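Local coordinates for possible substrate binding protein of ABC transporter system (Rhodopseudomonas palustris, PDB 3N0X) that probably binds a branched-chain amino acid or a related small solute in the periplasm and delivers it to an ABC-type importer, at residues I144-Q149 against I204-W209; T174-P179 against Q190-A195. One frame throughout, in Å; residues are numbered along the deposited sequence.

Contact 1: residues I144-Q149 against I204-W209; sequences IATLAQ and IIWVIW
The amide of Q149 lies stacked on the W209 indole, the two planes 18° apart. CG of Q149 sits 3.3 Å above the centroid of the six-membered ring, a CH-pi contact over the face; CD lies over the CD2-CE2 bond and NE2 beyond it, near NE1 and CE2 of the five-membered ring. Behind them the two central strands of one lobe's four-stranded parallel sheet pair: A145 N and L147 N donate to I204 O and W206 O, W206 N and I208 N to A145 O and L147 O, the last bond nearly straight at 170°. On one face T146 CG2 meets the W206 ring edge, 4.1 Å from CE3; on the other L147 CG approaches W209 CZ3. A210 N binds Q149 OE1, and W209 NE1 donates a hydrogen bond to G212 O. An alanine in place of W209 would probably leave the Q149 amide to the bonds at its tip, without a ring face to lie on, and L147 without its aromatic neighbour. Past I208 direct pairing stops, with Q149 N and I208 O 4.1 Å apart; a water accepting from the first and donating to the second and to Q149 OE1 keeps polar atoms partnered in a buried contact.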
loop_
_atom_site.group_PDB
_atom_site.type_symbol
_atom_site.label_atom_id
_atom_site.label_comp_id
_atom_site.label_asym_id
_atom_site.label_seq_id
_atom_site.Cartn_x
_atom_site.Cartn_y
_atom_site.Cartn_z
ATOM N N ILE A 144 15.035 8.444 -17.300
ATOM C CA ILE A 144 13.853 8.853 -16.591
ATOM C C ILE A 144 13.982 10.312 -16.138
ATOM O O ILE A 144 15.057 10.775 -15.760
ATOM C CB ILE A 144 13.618 7.930 -15.381
ATOM C CG1 ILE A 144 13.250 6.548 -15.924
ATOM C CG2 ILE A 144 12.489 8.453 -14.472
ATOM C CD1 ILE A 144 13.423 5.464 -14.990
ATOM N N ALA A 145 12.870 11.057 -16.227
ATOM C CA ALA A 145 12.716 12.316 -15.529
ATOM C C ALA A 145 11.541 12.151 -14.590
ATOM O O ALA A 145 10.513 11.538 -14.967
ATOM C CB ALA A 145 12.397 13.480 -16.508
ATOM N N THR A 146 11.625 12.739 -13.406
ATOM C CA THR A 146 10.535 12.599 -12.449
ATOM C C THR A 146 9.766 13.915 -12.266
ATOM O O THR A 146 10.317 14.998 -12.357
ATOM C CB THR A 146 11.044 12.099 -11.063
ATOM O OG1 THR A 146 11.998 13.019 -10.520
ATOM C CG2 THR A 146 11.697 10.641 -11.157
ATOM N N LEU A 147 8.469 13.785 -11.979
ATOM C CA LEU A 147 7.625 14.917 -11.614
ATOM C C LEU A 147 6.964 14.546 -10.296
ATOM O O LEU A 147 6.367 13.470 -10.153
ATOM C CB LEU A 147 6.545 15.181 -12.663
ATOM C CG LEU A 147 5.479 16.238 -12.340
ATOM C CD1 LEU A 147 6.133 17.607 -12.135
ATOM C CD2 LEU A 147 4.423 16.263 -13.481
ATOM N N ALA A 148 7.015 15.494 -9.355
ATOM C CA ALA A 148 6.445 15.316 -8.026
ATOM C C ALA A 148 5.995 16.662 -7.508
ATOM O O ALA A 148 6.414 17.715 -8.020
ATOM C CB ALA A 148 7.492 14.686 -7.065
ATOM N N GLN A 149 5.133 16.619 -6.499
ATOM C CA GLN A 149 4.743 17.801 -5.727
ATOM C C GLN A 149 5.848 18.173 -4.721
ATOM O O GLN A 149 6.531 17.297 -4.158
ATOM C CB GLN A 149 3.457 17.479 -4.978
ATOM C CG GLN A 149 2.287 17.189 -5.909
ATOM C CD GLN A 149 1.226 16.337 -5.290
ATOM O OE1 GLN A 149 1.469 15.219 -4.845
ATOM N NE2 GLN A 149 0.012 16.898 -5.207
ATOM N N ILE A 204 11.271 8.045 -20.294
ATOM C CA ILE A 204 10.078 7.917 -19.457
ATOM C C ILE A 204 10.000 9.076 -18.466
ATOM O O ILE A 204 11.014 9.413 -17.840
ATOM C CB ILE A 204 10.083 6.611 -18.652
ATOM C CG1 ILE A 204 10.304 5.378 -19.559
ATOM C CG2 ILE A 204 8.747 6.455 -17.855
ATOM C CD1 ILE A 204 10.460 4.037 -18.776
ATOM N N ILE A 205 8.831 9.685 -18.348
ATOM C CA ILE A 205 8.526 10.630 -17.260
ATOM C C ILE A 205 7.774 9.786 -16.246
ATOM O O ILE A 205 6.686 9.265 -16.561
ATOM C CB ILE A 205 7.656 11.836 -17.714
ATOM C CG1 ILE A 205 8.437 12.685 -18.735
ATOM C CG2 ILE A 205 7.194 12.631 -16.497
ATOM C CD1 ILE A 205 7.566 13.696 -19.460
ATOM N N TRP A 206 8.305 9.680 -15.027
ATOM C CA TRP A 206 7.635 8.968 -13.935
ATOM C C TRP A 206 7.036 10.013 -12.997
ATOM O O TRP A 206 7.732 10.922 -12.533
ATOM C CB TRP A 206 8.585 8.008 -13.190
ATOM C CG TRP A 206 7.874 7.233 -12.155
ATOM C CD1 TRP A 206 7.073 6.165 -12.378
ATOM C CD2 TRP A 206 7.874 7.437 -10.734
ATOM N NE1 TRP A 206 6.557 5.685 -11.194
ATOM C CE2 TRP A 206 7.035 6.434 -10.160
ATOM C CE3 TRP A 206 8.498 8.351 -9.882
ATOM C CZ2 TRP A 206 6.813 6.336 -8.783
ATOM C CZ3 TRP A 206 8.266 8.242 -8.496
ATOM C CH2 TRP A 206 7.437 7.234 -7.973
ATOM N N VAL A 207 5.740 9.877 -12.733
ATOM C CA VAL A 207 5.010 10.819 -11.909
ATOM C C VAL A 207 4.651 10.181 -10.561
ATOM O O VAL A 207 4.225 8.997 -10.483
ATOM C CB VAL A 207 3.745 11.259 -12.627
ATOM C CG1 VAL A 207 2.965 12.316 -11.795
ATOM C CG2 VAL A 207 4.083 11.860 -14.011
ATOM N N ILE A 208 4.803 10.968 -9.500
ATOM C CA ILE A 208 4.289 10.606 -8.198
ATOM C C ILE A 208 3.389 11.791 -7.810
ATOM O O ILE A 208 3.819 12.948 -7.846
ATOM C CB ILE A 208 5.373 10.286 -7.131
ATOM C CG1 ILE A 208 4.713 10.033 -5.769
ATOM C CG2 ILE A 208 6.401 11.409 -7.043
ATOM C CD1 ILE A 208 5.669 9.544 -4.682
ATOM N N TRP A 209 2.154 11.501 -7.442
ATOM C CA TRP A 209 1.188 12.578 -7.190
ATOM C C TRP A 209 0.114 12.078 -6.213
ATOM O O TRP A 209 -0.377 10.956 -6.345
ATOM C CB TRP A 209 0.527 13.026 -8.500
ATOM C CG TRP A 209 0.015 14.417 -8.477
ATOM C CD1 TRP A 209 -1.249 14.837 -8.149
ATOM C CD2 TRP A 209 0.756 15.605 -8.784
ATOM N NE1 TRP A 209 -1.341 16.204 -8.268
ATOM C CE2 TRP A 209 -0.129 16.708 -8.653
ATOM C CE3 TRP A 209 2.068 15.848 -9.200
ATOM C CZ2 TRP A 209 0.277 18.006 -8.877
ATOM C CZ3 TRP A 209 2.458 17.125 -9.440
ATOM C CH2 TRP A 209 1.573 18.210 -9.264
HETATM O O HOH W 1 3.989 14.228 -5.333
#

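Contact 2: residues T174-P179 against Q190-A195; sequences TEEYVP and QRLFDA
A beta-alpha-beta unit of the Rossmann-like lobe found in periplasmic binding proteins supplies this contact: E176 on edge strand 171-178 reaches R191 on helix 186-196, which runs back antiparallel to the strand, the short axes 9.6 Å apart. The carboxylate and guanidinium form a side-on salt bridge. R191 NE donates to E176 OE2 at 3.0 Å and NH2 to E176 OE1 at the same distance, with a weak further bond from NE to OE1. Both oxygens lie almost in the guanidinium plane, yet the nitrogens meet them from above the carboxylate plane, because the two flat groups are turned 48° apart. The glutamate chain is bent at chi2 (-80°), which swings CD out of line with the rest of the side chain. R191 is exposed, so solvent probably weakens the attraction between the charges. Beneath the ion pair the contact becomes apolar. E176 CG rests 3.8 Å from L192 CD2, the two chains passing alongside one another with opposite headings. Farther back along the strand, T174 CG2, set between the backbone N and the carbonyl carbon, is the branch that reaches A195 CB, 3.6 Å away. E175 and Y177 point away from the helix and are joined by a 2.6 Å hydrogen bond from Y177 OH to E175 OE1, which uses the anti lone pair of that oxygen. On that side helix 152-165 packs against the strand: K162 forms a salt bridge with E175 OE2, and R155 makes a cation-pi contact with the Y177 ring. The edge strand is therefore sandwiched between helices 186-196 and 152-165, with strand 142-149 hydrogen-bonded alongside it and A145 touching L192.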
loop_
_atom_site.group_PDB
_atom_site.type_symbol
_atom_site.label_atom_id
_atom_site.label_comp_id
_atom_site.label_asym_id
_atom_site.label_seq_id
_atom_site.Cartn_x
_atom_site.Cartn_y
_atom_site.Cartn_z
ATOM N N THR A 174 16.588 14.224 -14.694
ATOM C CA THR A 174 16.149 15.465 -13.992
ATOM C C THR A 174 15.006 15.136 -13.063
ATOM O O THR A 174 14.331 14.112 -13.249
ATOM C CB THR A 174 15.720 16.591 -14.953
ATOM O OG1 THR A 174 15.678 17.824 -14.221
ATOM C CG2 THR A 174 14.345 16.325 -15.630
ATOM N N GLU A 175 14.839 15.984 -12.043
ATOM C CA GLU A 175 13.751 15.909 -11.059
ATOM C C GLU A 175 13.079 17.257 -11.014
ATOM O O GLU A 175 13.758 18.292 -10.853
ATOM C CB GLU A 175 14.297 15.569 -9.675
ATOM C CG GLU A 175 15.080 14.309 -9.523
ATOM C CD GLU A 175 15.849 14.282 -8.215
ATOM O OE1 GLU A 175 15.278 14.545 -7.113
ATOM O OE2 GLU A 175 17.080 14.072 -8.298
ATOM N N GLU A 176 11.771 17.279 -11.248
ATOM C CA GLU A 176 10.998 18.500 -11.147
ATOM C C GLU A 176 10.057 18.406 -9.955
ATOM O O GLU A 176 9.320 17.399 -9.793
ATOM C CB GLU A 176 10.192 18.743 -12.430
ATOM C CG GLU A 176 11.034 19.123 -13.588
ATOM C CD GLU A 176 11.422 20.615 -13.540
ATOM O OE1 GLU A 176 10.809 21.401 -12.744
ATOM O OE2 GLU A 176 12.277 21.025 -14.340
ATOM N N TYR A 177 10.028 19.474 -9.157
ATOM C CA TYR A 177 9.130 19.594 -7.996
ATOM C C TYR A 177 8.318 20.857 -8.145
ATOM O O TYR A 177 8.887 21.924 -8.275
ATOM C CB TYR A 177 9.916 19.622 -6.681
ATOM C CG TYR A 177 10.728 18.388 -6.452
ATOM C CD1 TYR A 177 10.143 17.219 -5.992
ATOM C CD2 TYR A 177 12.091 18.358 -6.779
ATOM C CE1 TYR A 177 10.880 16.065 -5.815
ATOM C CE2 TYR A 177 12.839 17.181 -6.644
ATOM C CZ TYR A 177 12.223 16.044 -6.151
ATOM O OH TYR A 177 12.956 14.858 -6.003
ATOM N N VAL A 178 7.001 20.715 -8.155
ATOM C CA VAL A 178 6.121 21.863 -8.384
ATOM C C VAL A 178 5.183 22.013 -7.205
ATOM O O VAL A 178 4.987 21.074 -6.427
ATOM C CB VAL A 178 5.327 21.705 -9.711
ATOM C CG1 VAL A 178 6.304 21.556 -10.885
ATOM C CG2 VAL A 178 4.359 20.534 -9.650
ATOM N N PRO A 179 4.613 23.211 -7.063
ATOM C CA PRO A 179 3.716 23.404 -5.928
ATOM C C PRO A 179 2.612 22.355 -5.872
ATOM O O PRO A 179 2.099 21.883 -6.901
ATOM C CB PRO A 179 3.205 24.831 -6.146
ATOM C CG PRO A 179 4.299 25.532 -6.861
ATOM C CD PRO A 179 4.938 24.457 -7.755
ATOM N N GLN A 190 7.029 21.032 -20.574
ATOM C CA GLN A 190 8.044 21.370 -21.561
ATOM C C GLN A 190 9.470 21.162 -21.034
ATOM O O GLN A 190 10.329 20.660 -21.765
ATOM C CB GLN A 190 7.839 22.770 -22.152
ATOM C CG GLN A 190 8.602 22.921 -23.460
ATOM C CD GLN A 190 8.094 21.995 -24.571
ATOM O OE1 GLN A 190 6.898 21.902 -24.827
ATOM N NE2 GLN A 190 9.023 21.280 -25.213
ATOM N N ARG A 191 9.711 21.487 -19.763
ATOM C CA ARG A 191 11.034 21.241 -19.182
ATOM C C ARG A 191 11.345 19.751 -19.183
ATOM O O ARG A 191 12.477 19.333 -19.481
ATOM C CB ARG A 191 11.158 21.819 -17.767
ATOM C CG ARG A 191 11.050 23.363 -17.736
ATOM C CD ARG A 191 11.601 23.913 -16.436
ATOM N NE ARG A 191 10.858 23.498 -15.247
ATOM C CZ ARG A 191 9.769 24.117 -14.788
ATOM N NH1 ARG A 191 9.273 25.159 -15.451
ATOM N NH2 ARG A 191 9.159 23.688 -13.687
ATOM N N LEU A 192 10.356 18.948 -18.807
ATOM C CA LEU A 192 10.528 17.495 -18.799
ATOM C C LEU A 192 10.784 16.963 -20.197
ATOM O O LEU A 192 11.690 16.150 -20.417
ATOM C CB LEU A 192 9.300 16.821 -18.163
ATOM C CG LEU A 192 9.093 17.069 -16.667
ATOM C CD1 LEU A 192 7.663 16.733 -16.293
ATOM C CD2 LEU A 192 10.074 16.247 -15.817
ATOM N N PHE A 193 9.998 17.427 -21.156
ATOM C CA PHE A 193 10.199 16.987 -22.543
ATOM C C PHE A 193 11.573 17.415 -23.040
ATOM O O PHE A 193 12.295 16.613 -23.664
ATOM C CB PHE A 193 9.150 17.581 -23.485
ATOM C CG PHE A 193 7.749 17.167 -23.209
ATOM C CD1 PHE A 193 7.435 16.072 -22.445
ATOM C CD2 PHE A 193 6.707 17.890 -23.768
ATOM C CE1 PHE A 193 6.133 15.706 -22.219
ATOM C CE2 PHE A 193 5.392 17.516 -23.535
ATOM C CZ PHE A 193 5.106 16.428 -22.774
ATOM N N ASP A 194 11.955 18.667 -22.766
ATOM C CA ASP A 194 13.271 19.156 -23.218
ATOM C C ASP A 194 14.438 18.397 -22.581
ATOM O O ASP A 194 15.470 18.163 -23.238
ATOM C CB ASP A 194 13.422 20.659 -23.006
ATOM C CG ASP A 194 12.526 21.467 -23.939
ATOM O OD1 ASP A 194 11.939 20.909 -24.916
ATOM O OD2 ASP A 194 12.384 22.678 -23.678
ATOM N N ALA A 195 14.260 17.955 -21.335
ATOM C CA ALA A 195 15.254 17.149 -20.640
ATOM C C ALA A 195 15.454 15.727 -21.196
ATOM O O ALA A 195 16.455 15.075 -20.888
ATOM C CB ALA A 195 14.905 17.047 -19.138
#

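How the contacts relate
The centres of the two contacts are 8 Å apart, in the lobe built round the four-stranded parallel sheet 171-178, 142-149, 202-207, 229-233. Both segments of contact 2 fall between the two strands of contact 1 in sequence. Strand 142-149 ties the contacts together, T146 O and A148 N probably hydrogen-bonding to E176 N and O, while A145 CB packs on T174 CG2. Strand 171-178, helix 186-196 and strand 202-207 form a beta-alpha-beta crossover that passes over strand 142-149. Contact 2 thus packs the connecting helix at the surface and contact 1 seats the returning strand in the core, within the alternating strand-helix fold of periplasmic binding proteins.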